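Local coordinates for protein immunoreactive 84kD antigen PG93 (Porphyromonas gingivalis, PDB 5M11) that serves as an essential cell-surface component of the type IX secretion system of this oral bacterium and binds calcium and zinc ions, at residues A527-A535 with M546-G554. Sequence-based numbering, arbitrary orientation.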
loop_
_atom_site.group_PDB
_atom_site.type_symbol
_atom_site.label_atom_id
_atom_site.label_comp_id
_atom_site.label_asym_id
_atom_site.label_seq_id
_atom_site.Cartn_x
_atom_site.Cartn_y
_atom_site.Cartn_z
ATOM N N ALA A 527 -32.133 -18.299 -1.515
ATOM C CA ALA A 527 -30.799 -17.986 -1.005
ATOM C C ALA A 527 -30.143 -16.868 -1.835
ATOM O O ALA A 527 -30.328 -16.820 -3.061
ATOM C CB ALA A 527 -29.931 -19.233 -1.037
ATOM N N ILE A 528 -29.389 -15.965 -1.174
ATOM C CA ILE A 528 -28.667 -14.891 -1.872
ATOM C C ILE A 528 -27.589 -15.546 -2.772
ATOM O O ILE A 528 -27.517 -15.245 -3.972
ATOM C CB ILE A 528 -28.090 -13.814 -0.904
ATOM C CG1 ILE A 528 -29.214 -13.055 -0.155
ATOM C CG2 ILE A 528 -27.156 -12.841 -1.628
ATOM C CD1 ILE A 528 -30.255 -12.243 -1.036
ATOM N N GLY A 529 -26.844 -16.489 -2.197
ATOM C CA GLY A 529 -25.825 -17.248 -2.911
ATOM C C GLY A 529 -24.414 -16.976 -2.460
ATOM O O GLY A 529 -23.471 -17.506 -3.054
ATOM N N HIS A 530 -24.265 -16.135 -1.412
ATOM C CA HIS A 530 -22.978 -15.754 -0.829
ATOM C C HIS A 530 -22.289 -16.961 -0.196
ATOM O O HIS A 530 -22.942 -17.800 0.439
ATOM C CB HIS A 530 -23.144 -14.626 0.200
ATOM C CG HIS A 530 -23.955 -14.986 1.415
ATOM N ND1 HIS A 530 -23.410 -15.719 2.460
ATOM C CD2 HIS A 530 -25.219 -14.633 1.746
ATOM C CE1 HIS A 530 -24.371 -15.823 3.363
ATOM N NE2 HIS A 530 -25.473 -15.181 2.980
ATOM N N LYS A 531 -20.975 -17.049 -0.408
ATOM C CA LYS A 531 -20.139 -18.120 0.121
ATOM C C LYS A 531 -19.501 -17.636 1.436
ATOM O O LYS A 531 -19.595 -18.334 2.449
ATOM C CB LYS A 531 -19.099 -18.575 -0.923
ATOM C CG LYS A 531 -19.728 -19.245 -2.161
ATOM C CD LYS A 531 -18.700 -19.687 -3.211
ATOM C CE LYS A 531 -18.262 -21.136 -3.102
ATOM N NZ LYS A 531 -17.210 -21.488 -4.106
ATOM N N THR A 532 -18.935 -16.413 1.441
ATOM C CA THR A 532 -18.346 -15.805 2.634
ATOM C C THR A 532 -18.767 -14.344 2.716
ATOM O O THR A 532 -18.882 -13.701 1.678
ATOM C CB THR A 532 -16.804 -15.947 2.633
ATOM O OG1 THR A 532 -16.454 -17.317 2.415
ATOM C CG2 THR A 532 -16.168 -15.474 3.953
ATOM N N ILE A 533 -18.997 -13.833 3.957
ATOM C CA ILE A 533 -19.315 -12.436 4.287
ATOM C C ILE A 533 -18.033 -11.802 4.801
ATOM O O ILE A 533 -17.493 -12.256 5.811
ATOM C CB ILE A 533 -20.473 -12.314 5.319
ATOM C CG1 ILE A 533 -21.745 -13.073 4.877
ATOM C CG2 ILE A 533 -20.768 -10.841 5.657
ATOM C CD1 ILE A 533 -22.401 -12.578 3.579
ATOM N N TYR A 534 -17.515 -10.791 4.090
ATOM C CA TYR A 534 -16.229 -10.184 4.460
ATOM C C TYR A 534 -16.378 -8.876 5.193
ATOM O O TYR A 534 -15.537 -8.574 6.037
ATOM C CB TYR A 534 -15.342 -9.963 3.223
ATOM C CG TYR A 534 -15.081 -11.201 2.394
ATOM C CD1 TYR A 534 -14.289 -12.237 2.884
ATOM C CD2 TYR A 534 -15.580 -11.316 1.102
ATOM C CE1 TYR A 534 -14.028 -13.372 2.117
ATOM C CE2 TYR A 534 -15.338 -12.453 0.331
ATOM C CZ TYR A 534 -14.558 -13.479 0.843
ATOM O OH TYR A 534 -14.319 -14.609 0.097
ATOM N N ALA A 535 -17.420 -8.100 4.865
ATOM C CA ALA A 535 -17.662 -6.787 5.442
ATOM C C ALA A 535 -19.103 -6.606 5.867
ATOM O O ALA A 535 -19.980 -7.214 5.267
ATOM C CB ALA A 535 -17.296 -5.722 4.425
ATOM N N MET A 546 -23.985 -5.657 3.978
ATOM C CA MET A 546 -22.861 -6.586 4.032
ATOM C C MET A 546 -22.341 -6.896 2.643
ATOM O O MET A 546 -23.099 -6.901 1.668
ATOM C CB MET A 546 -23.147 -7.870 4.821
ATOM C CG MET A 546 -24.454 -8.504 4.544
ATOM S SD MET A 546 -24.877 -9.450 6.013
ATOM C CE MET A 546 -26.072 -8.400 6.709
ATOM N N GLY A 547 -21.029 -7.078 2.585
ATOM C CA GLY A 547 -20.288 -7.377 1.377
ATOM C C GLY A 547 -19.812 -8.800 1.429
ATOM O O GLY A 547 -19.489 -9.310 2.504
ATOM N N SER A 548 -19.786 -9.443 0.273
ATOM C CA SER A 548 -19.409 -10.839 0.133
ATOM C C SER A 548 -18.547 -11.074 -1.122
ATOM O O SER A 548 -18.091 -10.123 -1.764
ATOM C CB SER A 548 -20.675 -11.699 0.069
ATOM O OG SER A 548 -21.346 -11.581 -1.177
ATOM N N ASP A 549 -18.351 -12.352 -1.469
ATOM C CA ASP A 549 -17.635 -12.790 -2.657
ATOM C C ASP A 549 -18.484 -12.543 -3.933
ATOM O O ASP A 549 -17.921 -12.476 -5.028
ATOM C CB ASP A 549 -17.307 -14.288 -2.519
ATOM C CG ASP A 549 -18.542 -15.170 -2.415
ATOM O OD1 ASP A 549 -19.280 -15.051 -1.394
ATOM O OD2 ASP A 549 -18.799 -15.942 -3.368
ATOM N N ILE A 550 -19.831 -12.433 -3.787
ATOM C CA ILE A 550 -20.759 -12.245 -4.910
ATOM C C ILE A 550 -21.351 -10.804 -4.952
ATOM O O ILE A 550 -22.301 -10.551 -5.696
ATOM C CB ILE A 550 -21.879 -13.325 -4.904
ATOM C CG1 ILE A 550 -22.829 -13.177 -3.693
ATOM C CG2 ILE A 550 -21.298 -14.741 -5.004
ATOM C CD1 ILE A 550 -24.241 -13.691 -3.924
ATOM N N GLY A 551 -20.772 -9.882 -4.180
ATOM C CA GLY A 551 -21.217 -8.493 -4.154
ATOM C C GLY A 551 -21.739 -7.978 -2.827
ATOM O O GLY A 551 -21.433 -8.526 -1.764
ATOM N N ILE A 552 -22.537 -6.906 -2.890
ATOM C CA ILE A 552 -23.088 -6.249 -1.707
ATOM C C ILE A 552 -24.624 -6.475 -1.620
ATOM O O ILE A 552 -25.267 -6.708 -2.641
ATOM C CB ILE A 552 -22.683 -4.739 -1.751
ATOM C CG1 ILE A 552 -22.684 -4.123 -0.336
ATOM C CG2 ILE A 552 -23.515 -3.912 -2.770
ATOM C CD1 ILE A 552 -22.051 -2.727 -0.225
ATOM N N PHE A 553 -25.182 -6.427 -0.384
ATOM C CA PHE A 553 -26.619 -6.594 -0.059
ATOM C C PHE A 553 -26.916 -6.166 1.385
ATOM O O PHE A 553 -26.108 -6.414 2.287
ATOM C CB PHE A 553 -27.130 -8.038 -0.301
ATOM C CG PHE A 553 -26.290 -9.154 0.274
ATOM C CD1 PHE A 553 -26.529 -9.636 1.553
ATOM C CD2 PHE A 553 -25.268 -9.732 -0.473
ATOM C CE1 PHE A 553 -25.756 -10.674 2.078
ATOM C CE2 PHE A 553 -24.482 -10.753 0.064
ATOM C CZ PHE A 553 -24.737 -11.222 1.330
ATOM N N GLY A 554 -28.069 -5.535 1.580
ATOM C CA GLY A 554 -28.467 -5.021 2.887
ATOM C C GLY A 554 -29.771 -5.521 3.489
ATOM O O GLY A 554 -30.786 -5.704 2.791
#
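I533 faces S548 as an antiparallel non-hydrogen-bonded pair, and one step on the register slips: Y534 and A535 both lie opposite G547, a classic beta bulge. G547 O receives Y534 N at 2.9 Å and, weakly, A535 N, while G547 N returns a bond to A535 O at 2.9 Å, making G547 and A535 the antiparallel hydrogen-bonded pair.

D549 ties the loop before the strand to the turn. With CG between its backbone N and carbonyl carbon (chi1 62°), its OD1 takes K531 N at 2.8 Å, on the syn side, and T532 N at 3.2 Å from above the carboxylate plane; a short carboxylate held close to its own backbone suits two successive amides converging on one oxygen. K531 touches it through methylenes, NZ staying 5.8 Å from D549 OD2, without a salt bridge. S548 brings a small hydroxyl that accepts I550 N, an ST turn, and donates to G551 O. Y534 CD2 and CE2 meet S548 C and D549 N obliquely, S548 O lying in plane at the ring edge; ring and D549 carboxylate stand 88° apart.

Farther along, F553 offers a broad apolar surface suited to branched aliphatic neighbours. I528 CG2 sits over one face, 4.0 Å from the F553 centroid (CH-pi); I533 CD1 and H530 CD2 each reach F553 CZ at 3.5 Å. The H530 and F553 rings barely overlap. I550 CD1 packs against the loop backbone, nearest H530 N, and meets I528 CG2.

Hairpin 533-538/544-548 starts an antiparallel sheet, consistent with a propeller blade; strand 551-555 continues it toward 570-575, whose A570 touches I528 and F553, while T589 of strand 589-595 meets Y534 and D549.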